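PDB 1JAD: phospholipase C beta from Meleagris gallopavo, which is a phospholipase C of the beta family, represented here by its C-terminal region, an elongated bundle of long helices that pairs with a second copy of itself. Local coordinates for residues E53-L56 and Q57-S60; K80-L83 and E84-I88; S131-S134 and N135-D138; V179-T182 and I183-L186. All coordinates share one frame; numbering follows the deposited sequence.

Overall arrangement
The four contacts are local, each about two turns of a long helix, and each is only partly buried. Interactions 1 and 2 lie on neighbouring helices, 28-64 and 75-155, and touch each other near one end of the elongated chain. Interactions 3 and 4 lie toward the other end, on helices 75-155 and 161-245, and also touch. Interactions 2 and 3 share a helix, yet their centres are 75 Å apart. L55, Y59, L83, L87, I136, V179, V180, I183 and L186 are buried. Interactions 2, 3 and 4 touch the second subunit. Interactions 3 and 4 add salt bridges to it, and interaction 4 an apolar patch. Interaction 1 has no contact with that subunit.

Interaction 1 of 4, residues E53-L56 and Q57-S60; sequences EELL and QKYS
This contact is part of the C-terminal end of helix 28-64, where L55 and L56 meet Y59 and S60. The two leucines diverge. L55 faces helix 75-155, while L56 reaches M237 of helix 161-245. L55 CG stands anti to the backbone N, and its branch CD1 comes 4.3 Å from CE1 of Y59. This is a loose apolar touch. The L55 carbonyl meets the same ring at its edge, near the ring plane, with L55 O 3.3 Å from Y59 CD1.

The backbone changes along the way. Q57 N donates to E53 O at 3.0 Å in a nearly straight bond (165°). Y59 N is shared, weakly, between the i-4 acceptor L55 O at 3.5 Å and the i-3 acceptor L56 O at 2.9 Å. With psi of Y59 near 4°, this is consistent with a local departure from regular alpha geometry.

The S60 hydroxyl sits among three oxygens of its own turn. S60 OG is 2.9 Å from L56 O, 2.7 Å from Q57 O and 3.0 Å from Q57 OE1. Which one takes its single proton is not settled. Y241 OH of helix 161-245 is a further, weak partner of both S60 OG and L56 O. With chi1 at -47°, OG lies beside its own backbone N and turns back toward the preceding turn. Q57 bends at chi2 to bring its amide there.

The Y59 hydroxyl bonds to E86 of helix 75-155. Apolar residues facing the neighbouring helices, with polar ones outside, are typical of an amphipathic helix in a long helical bundle.

Interaction 2 of 4, residues K80-L83 and E84-I88; sequences KERL and EMELI
K80 and E84 sit one turn apart on helix 75-155, and they form the i to i+4 salt bridge familiar from long amphipathic helices. K80 NZ lies 3.1 Å from E84 OE2 and meets that oxygen nearly along its C-O axis. The two side chains cross obliquely. K80 runs extended until a last bend at chi4 (-63°) turns NZ toward the carboxylate. E84 holds CG beside its backbone N and then runs extended, outward and back, to bring OE2 beside the K80 side chain. The methylene E84 CG rests 3.3 Å from K80 O on the way.

A second pair with opposite charges, R82 and E86, behaves differently. The chains run side by side in the same direction, and the aliphatic stem does the touching, with R82 CG 4.0 Å from E86 OE2. R82 NE stays 5.9 Å from E86 OE2, so no salt bridge forms. The flat end groups are tilted alike, 10° apart, but do not stack. The E86 carboxylate serves Y59 of helix 28-64 instead, and K58 in a long, weak ion pair.

The backbone bonds are regular and tie each residue from E84 to L87 to the one four places earlier. E84 N donates to K80 O at 3.1 Å, and L87 N to L83 O at 3.0 Å.

The apolar side is formed by L83 and L87, both buried. L83 packs on Y59 and Y241, and L87 on L55 and M237. Selenomethionine M85 packs on R147 of the second subunit. Between the two leucines, L83 CG comes 4.2 Å from CD1 of L87.

Interaction 3 of 4, residues S131-S134 and N135-D138; sequences SSES and NIKD
E133 and I136 lie side by side on helix 75-155, their ends pointing the same way. E133 is folded by a bend at chi2 (-54°), which brings its carboxylate alongside the isoleucine. I136 CD1 touches E133 OE1 at 3.4 Å. This is a contact of a methyl group with a carboxylate, and the charge itself is met elsewhere: E133 OE2 forms a salt bridge with R99 of the second subunit, which also packs on I136. I136 also packs on helix 161-245, with CG2 against I183 and CG1 against L186.

The torsion of N135 (chi1 -70°) swings its amide back over the preceding turn, with N135 CG 3.6 Å from S131 O. The amide nitrogen N135 ND2 passes 3.4 Å from S131 O at a poor angle for bonding, and it donates instead to the backbone oxygen of Q12. S132 is buried, and its OG hydrogen-bonds to OG1 of T190 on helix 161-245.

S134 and D138 meet less favourably. D138 OD2 lies 3.1 Å from S134 O, two acceptors facing each other, which may slightly disfavour this position of the carboxylate. D138 N nonetheless donates to S134 O at 3.2 Å, almost straight (171°).

I136, N135 and S132 make a mixed face against helix 161-245, and E133 pairs with R99 of the second subunit, as in a helix shared between a bundle and a dimer interface.

Interaction 4 of 4, residues V179-T182 and I183-L186; sequences VVQT and IKLL
The flat group here is the Q181 side-chain amide, and K184 runs past it. The two side chains lie side by side and point the same way. K184 CD approaches Q181 OE1 to 3.9 Å from above the amide plane, displaced outward from the oxygen. A bend at chi2 of Q181 (-54°) turns the amide toward the lysine. Q181 NE2 makes a weak hydrogen bond to E224 of the second subunit. K184, extended beyond CG, places NZ in a salt bridge with that same glutamate.

T182 OG1 takes the crowded position between the backbone N and the carbonyl carbon (chi1 44°). From there T182 OG1 lies 2.8 Å from V179 O and also reaches E178 O. It has one proton for two carbonyls, so the choice is not settled.

V179 O is closely surrounded. I183 N donates to it at 2.8 Å, and I183 CG1 lies 3.2 Å from it. T182 O is similarly shared: L186 N donates at 3.1 Å in a nearly straight bond (165°). L186 CD1 is tight against T182 O at 3.0 Å, which may be partly coordinate error at 2.40 Å resolution. L185 N adds a weak bond to T182 O.

V179 and I183 pack on Y223 of the second subunit and V180 on L227 there, while V179 also meets L143 of helix 75-155. L186 packs on T11 of the N-terminal loop. The chemistry implies an interface with an apolar strip and a charged margin, where one glutamate of the second subunit engages both K184 and, weakly, Q181.

Interaction 1 of 4, residues E53-L56 and Q57-S60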
# COMPACT_ATOMS: atom_id res chain seq x y z
N GLU A 53 5.67 -23.51 38.00
CA GLU A 53 6.26 -23.64 39.33
C GLU A 53 5.13 -23.51 40.33
O GLU A 53 4.98 -24.32 41.25
CB GLU A 53 7.27 -22.50 39.52
CG GLU A 53 7.98 -22.46 40.86
CD GLU A 53 8.90 -21.25 40.97
OE1 GLU A 53 9.83 -21.13 40.13
OE2 GLU A 53 8.70 -20.42 41.88
N GLU A 54 4.31 -22.49 40.12
CA GLU A 54 3.17 -22.19 40.96
C GLU A 54 2.16 -23.34 41.00
O GLU A 54 1.38 -23.45 41.94
CB GLU A 54 2.53 -20.91 40.45
CG GLU A 54 1.47 -20.31 41.32
CD GLU A 54 1.15 -18.90 40.87
OE1 GLU A 54 0.27 -18.26 41.50
OE2 GLU A 54 1.77 -18.42 39.90
N LEU A 55 2.19 -24.18 39.97
CA LEU A 55 1.28 -25.32 39.88
C LEU A 55 1.85 -26.51 40.67
O LEU A 55 1.09 -27.32 41.21
CB LEU A 55 1.07 -25.72 38.41
CG LEU A 55 0.14 -26.91 38.12
CD1 LEU A 55 -1.25 -26.64 38.68
CD2 LEU A 55 0.06 -27.13 36.61
N LEU A 56 3.17 -26.62 40.72
CA LEU A 56 3.79 -27.71 41.46
C LEU A 56 3.69 -27.40 42.95
O LEU A 56 3.43 -28.30 43.76
CB LEU A 56 5.26 -27.88 41.05
CG LEU A 56 5.50 -28.21 39.58
CD1 LEU A 56 6.98 -28.44 39.35
CD2 LEU A 56 4.73 -29.46 39.19
N GLN A 57 3.87 -26.14 43.31
CA GLN A 57 3.76 -25.73 44.70
C GLN A 57 2.41 -26.18 45.25
O GLN A 57 2.33 -26.72 46.35
CB GLN A 57 3.89 -24.20 44.82
CG GLN A 57 3.57 -23.62 46.20
CD GLN A 57 4.41 -24.22 47.33
OE1 GLN A 57 4.29 -25.41 47.65
NE2 GLN A 57 5.26 -23.39 47.94
N LYS A 58 1.37 -25.96 44.46
CA LYS A 58 0.01 -26.34 44.83
C LYS A 58 -0.07 -27.83 45.15
O LYS A 58 -0.76 -28.23 46.09
CB LYS A 58 -0.95 -26.00 43.69
CG LYS A 58 -2.38 -26.45 43.91
CD LYS A 58 -3.20 -26.23 42.65
CE LYS A 58 -4.58 -26.85 42.76
NZ LYS A 58 -5.35 -26.76 41.48
N TYR A 59 0.63 -28.65 44.37
CA TYR A 59 0.62 -30.09 44.61
C TYR A 59 1.60 -30.53 45.68
O TYR A 59 1.76 -31.72 45.93
CB TYR A 59 0.88 -30.86 43.32
CG TYR A 59 -0.37 -30.99 42.48
CD1 TYR A 59 -0.97 -29.87 41.90
CD2 TYR A 59 -1.00 -32.23 42.33
CE1 TYR A 59 -2.17 -29.98 41.20
CE2 TYR A 59 -2.19 -32.35 41.64
CZ TYR A 59 -2.78 -31.22 41.08
OH TYR A 59 -3.98 -31.34 40.42
N SER A 60 2.27 -29.56 46.30
CA SER A 60 3.21 -29.85 47.37
C SER A 60 2.29 -30.02 48.58
O SER A 60 2.38 -30.98 49.33
CB SER A 60 4.13 -28.66 47.62
OG SER A 60 4.66 -28.15 46.42

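Interaction 2 of 4, residues K80-L83 and E84-I88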
# COMPACT_ATOMS: atom_id res chain seq x y z
N LYS A 80 -1.65 -37.58 41.34
CA LYS A 80 -0.56 -37.71 40.38
C LYS A 80 -1.08 -37.50 38.97
O LYS A 80 -0.55 -36.69 38.22
CB LYS A 80 0.08 -39.09 40.51
CG LYS A 80 1.26 -39.34 39.58
CD LYS A 80 1.86 -40.71 39.87
CE LYS A 80 2.99 -41.05 38.91
NZ LYS A 80 2.50 -41.15 37.51
N GLU A 81 -2.13 -38.24 38.60
CA GLU A 81 -2.70 -38.11 37.27
C GLU A 81 -3.31 -36.72 37.08
O GLU A 81 -3.20 -36.12 36.00
CB GLU A 81 -3.78 -39.17 37.05
CG GLU A 81 -3.31 -40.61 37.26
CD GLU A 81 -4.37 -41.62 36.84
OE1 GLU A 81 -5.53 -41.49 37.28
OE2 GLU A 81 -4.04 -42.54 36.06
N ARG A 82 -3.96 -36.22 38.12
CA ARG A 82 -4.60 -34.91 38.10
C ARG A 82 -3.57 -33.82 37.84
O ARG A 82 -3.86 -32.82 37.18
CB ARG A 82 -5.30 -34.67 39.43
CG ARG A 82 -6.15 -33.42 39.50
CD ARG A 82 -6.86 -33.40 40.84
NE ARG A 82 -7.55 -34.67 41.07
CZ ARG A 82 -8.17 -35.00 42.19
NH1 ARG A 82 -8.20 -34.15 43.22
NH2 ARG A 82 -8.76 -36.19 42.30
N LEU A 83 -2.37 -34.03 38.38
CA LEU A 83 -1.26 -33.10 38.22
C LEU A 83 -0.83 -33.09 36.76
O LEU A 83 -0.67 -32.04 36.14
CB LEU A 83 -0.08 -33.54 39.08
CG LEU A 83 1.22 -32.75 38.93
CD1 LEU A 83 1.00 -31.30 39.31
CD2 LEU A 83 2.28 -33.38 39.83
N GLU A 84 -0.66 -34.30 36.22
CA GLU A 84 -0.26 -34.48 34.84
C GLU A 84 -1.18 -33.76 33.86
O GLU A 84 -0.70 -33.16 32.90
CB GLU A 84 -0.22 -35.98 34.50
CG GLU A 84 0.91 -36.71 35.22
CD GLU A 84 1.00 -38.19 34.86
OE1 GLU A 84 1.08 -38.51 33.65
OE2 GLU A 84 1.00 -39.03 35.78
N MSE A 85 -2.48 -33.82 34.11
CA MSE A 85 -3.44 -33.18 33.22
C MSE A 85 -3.46 -31.65 33.34
O MSE A 85 -3.74 -30.96 32.36
CB MSE A 85 -4.84 -33.75 33.45
CG MSE A 85 -5.82 -33.47 32.30
SE MSE A 85 -5.24 -34.09 30.65
CE MSE A 85 -4.94 -35.87 31.03
N GLU A 86 -3.17 -31.12 34.53
CA GLU A 86 -3.14 -29.67 34.68
C GLU A 86 -1.87 -29.11 34.05
O GLU A 86 -1.83 -27.95 33.66
CB GLU A 86 -3.22 -29.27 36.15
CG GLU A 86 -4.62 -29.37 36.73
CD GLU A 86 -4.69 -28.86 38.16
OE1 GLU A 86 -4.22 -27.73 38.42
OE2 GLU A 86 -5.21 -29.60 39.02
N LEU A 87 -0.84 -29.95 33.97
CA LEU A 87 0.39 -29.53 33.34
C LEU A 87 0.15 -29.61 31.83
O LEU A 87 0.53 -28.70 31.10
CB LEU A 87 1.56 -30.44 33.74
CG LEU A 87 2.08 -30.24 35.17
CD1 LEU A 87 3.16 -31.29 35.45
CD2 LEU A 87 2.64 -28.83 35.34
N ILE A 88 -0.48 -30.68 31.38
CA ILE A 88 -0.78 -30.82 29.96
C ILE A 88 -1.58 -29.59 29.52
O ILE A 88 -1.20 -28.90 28.57
CB ILE A 88 -1.63 -32.07 29.68
CG1 ILE A 88 -0.80 -33.34 29.91
CG2 ILE A 88 -2.14 -32.04 28.24
CD1 ILE A 88 0.32 -33.52 28.92

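Interaction 3 of 4, residues S131-S134 and N135-D138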
# COMPACT_ATOMS: atom_id res chain seq x y z
N SER A 131 10.86 15.47 -11.60
CA SER A 131 11.92 15.36 -12.60
C SER A 131 11.32 15.54 -14.00
O SER A 131 11.77 16.38 -14.78
CB SER A 131 12.58 13.99 -12.48
OG SER A 131 13.53 13.79 -13.50
N SER A 132 10.29 14.75 -14.29
CA SER A 132 9.61 14.81 -15.57
C SER A 132 9.19 16.23 -15.90
O SER A 132 9.57 16.78 -16.93
CB SER A 132 8.37 13.91 -15.52
OG SER A 132 7.54 14.13 -16.64
N GLU A 133 8.40 16.83 -15.02
CA GLU A 133 7.93 18.20 -15.22
C GLU A 133 9.08 19.17 -15.34
O GLU A 133 8.98 20.20 -16.02
CB GLU A 133 7.02 18.65 -14.08
CG GLU A 133 5.65 17.99 -14.06
CD GLU A 133 4.91 18.16 -15.38
OE1 GLU A 133 5.01 19.24 -16.02
OE2 GLU A 133 4.20 17.20 -15.78
N SER A 134 10.17 18.87 -14.65
CA SER A 134 11.33 19.74 -14.71
C SER A 134 11.91 19.69 -16.13
O SER A 134 12.38 20.70 -16.64
CB SER A 134 12.37 19.29 -13.68
OG SER A 134 13.47 20.18 -13.67
N ASN A 135 11.89 18.52 -16.76
CA ASN A 135 12.40 18.41 -18.12
C ASN A 135 11.52 19.24 -19.03
O ASN A 135 12.01 19.98 -19.87
CB ASN A 135 12.39 16.96 -18.63
CG ASN A 135 13.42 16.11 -17.95
OD1 ASN A 135 14.56 16.53 -17.77
ND2 ASN A 135 13.05 14.88 -17.59
N ILE A 136 10.21 19.10 -18.84
CA ILE A 136 9.25 19.85 -19.64
C ILE A 136 9.51 21.35 -19.57
O ILE A 136 9.39 22.05 -20.58
CB ILE A 136 7.80 19.63 -19.17
CG1 ILE A 136 7.42 18.16 -19.37
CG2 ILE A 136 6.86 20.57 -19.94
CD1 ILE A 136 6.00 17.84 -18.95
N LYS A 137 9.86 21.84 -18.38
CA LYS A 137 10.10 23.26 -18.23
C LYS A 137 11.33 23.70 -19.03
O LYS A 137 11.28 24.66 -19.79
CB LYS A 137 10.29 23.64 -16.75
CG LYS A 137 10.14 25.13 -16.49
CD LYS A 137 10.33 25.54 -15.03
CE LYS A 137 11.79 25.50 -14.60
NZ LYS A 137 12.01 26.04 -13.22
N ASP A 138 12.43 22.97 -18.86
CA ASP A 138 13.66 23.31 -19.56
C ASP A 138 13.58 23.02 -21.07
O ASP A 138 14.27 23.63 -21.88
CB ASP A 138 14.83 22.62 -18.86
CG ASP A 138 15.07 23.17 -17.43
OD1 ASP A 138 15.41 24.37 -17.30
OD2 ASP A 138 14.89 22.43 -16.44

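Interaction 4 of 4, residues V179-T182 and I183-L186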
# COMPACT_ATOMS: atom_id res chain seq x y z
N VAL A 179 7.00 21.79 -29.15
CA VAL A 179 6.86 21.72 -27.69
C VAL A 179 5.76 20.71 -27.35
O VAL A 179 5.91 19.91 -26.45
CB VAL A 179 6.49 23.09 -26.98
CG1 VAL A 179 7.42 24.19 -27.43
CG2 VAL A 179 5.02 23.44 -27.21
N VAL A 180 4.65 20.76 -28.09
CA VAL A 180 3.54 19.83 -27.88
C VAL A 180 3.98 18.38 -28.06
O VAL A 180 3.72 17.51 -27.21
CB VAL A 180 2.37 20.12 -28.87
CG1 VAL A 180 1.32 19.00 -28.80
CG2 VAL A 180 1.73 21.45 -28.50
N GLN A 181 4.63 18.11 -29.18
CA GLN A 181 5.09 16.75 -29.43
C GLN A 181 6.16 16.35 -28.42
O GLN A 181 6.21 15.19 -28.00
CB GLN A 181 5.63 16.65 -30.86
CG GLN A 181 4.59 16.91 -31.92
CD GLN A 181 3.37 16.04 -31.75
OE1 GLN A 181 3.48 14.83 -31.57
NE2 GLN A 181 2.18 16.65 -31.81
N THR A 182 7.03 17.28 -28.03
CA THR A 182 8.06 16.91 -27.07
C THR A 182 7.43 16.64 -25.71
O THR A 182 7.80 15.70 -25.02
CB THR A 182 9.17 17.99 -26.95
OG1 THR A 182 8.57 19.29 -26.88
CG2 THR A 182 10.12 17.95 -28.13
N ILE A 183 6.44 17.45 -25.34
CA ILE A 183 5.76 17.24 -24.06
C ILE A 183 5.00 15.93 -24.10
O ILE A 183 4.80 15.29 -23.08
CB ILE A 183 4.78 18.38 -23.76
CG1 ILE A 183 5.55 19.63 -23.32
CG2 ILE A 183 3.77 17.93 -22.70
CD1 ILE A 183 4.64 20.80 -23.02
N LYS A 184 4.57 15.54 -25.29
CA LYS A 184 3.84 14.30 -25.49
C LYS A 184 4.80 13.12 -25.33
O LYS A 184 4.42 12.04 -24.86
CB LYS A 184 3.23 14.34 -26.89
CG LYS A 184 2.26 13.26 -27.22
CD LYS A 184 1.51 13.66 -28.47
CE LYS A 184 0.47 12.59 -28.84
NZ LYS A 184 -0.31 12.98 -30.06
N LEU A 185 6.06 13.35 -25.70
CA LEU A 185 7.09 12.32 -25.60
C LEU A 185 7.50 12.01 -24.15
O LEU A 185 7.40 10.87 -23.70
CB LEU A 185 8.31 12.76 -26.40
CG LEU A 185 9.49 11.78 -26.37
CD1 LEU A 185 9.11 10.44 -27.03
CD2 LEU A 185 10.65 12.43 -27.06
N LEU A 186 7.98 13.02 -23.43
CA LEU A 186 8.38 12.82 -22.03
C LEU A 186 7.23 12.20 -21.28
O LEU A 186 7.39 11.26 -20.49
CB LEU A 186 8.72 14.15 -21.37
CG LEU A 186 9.98 14.90 -21.75
CD1 LEU A 186 10.14 14.95 -23.26
CD2 LEU A 186 9.89 16.31 -21.16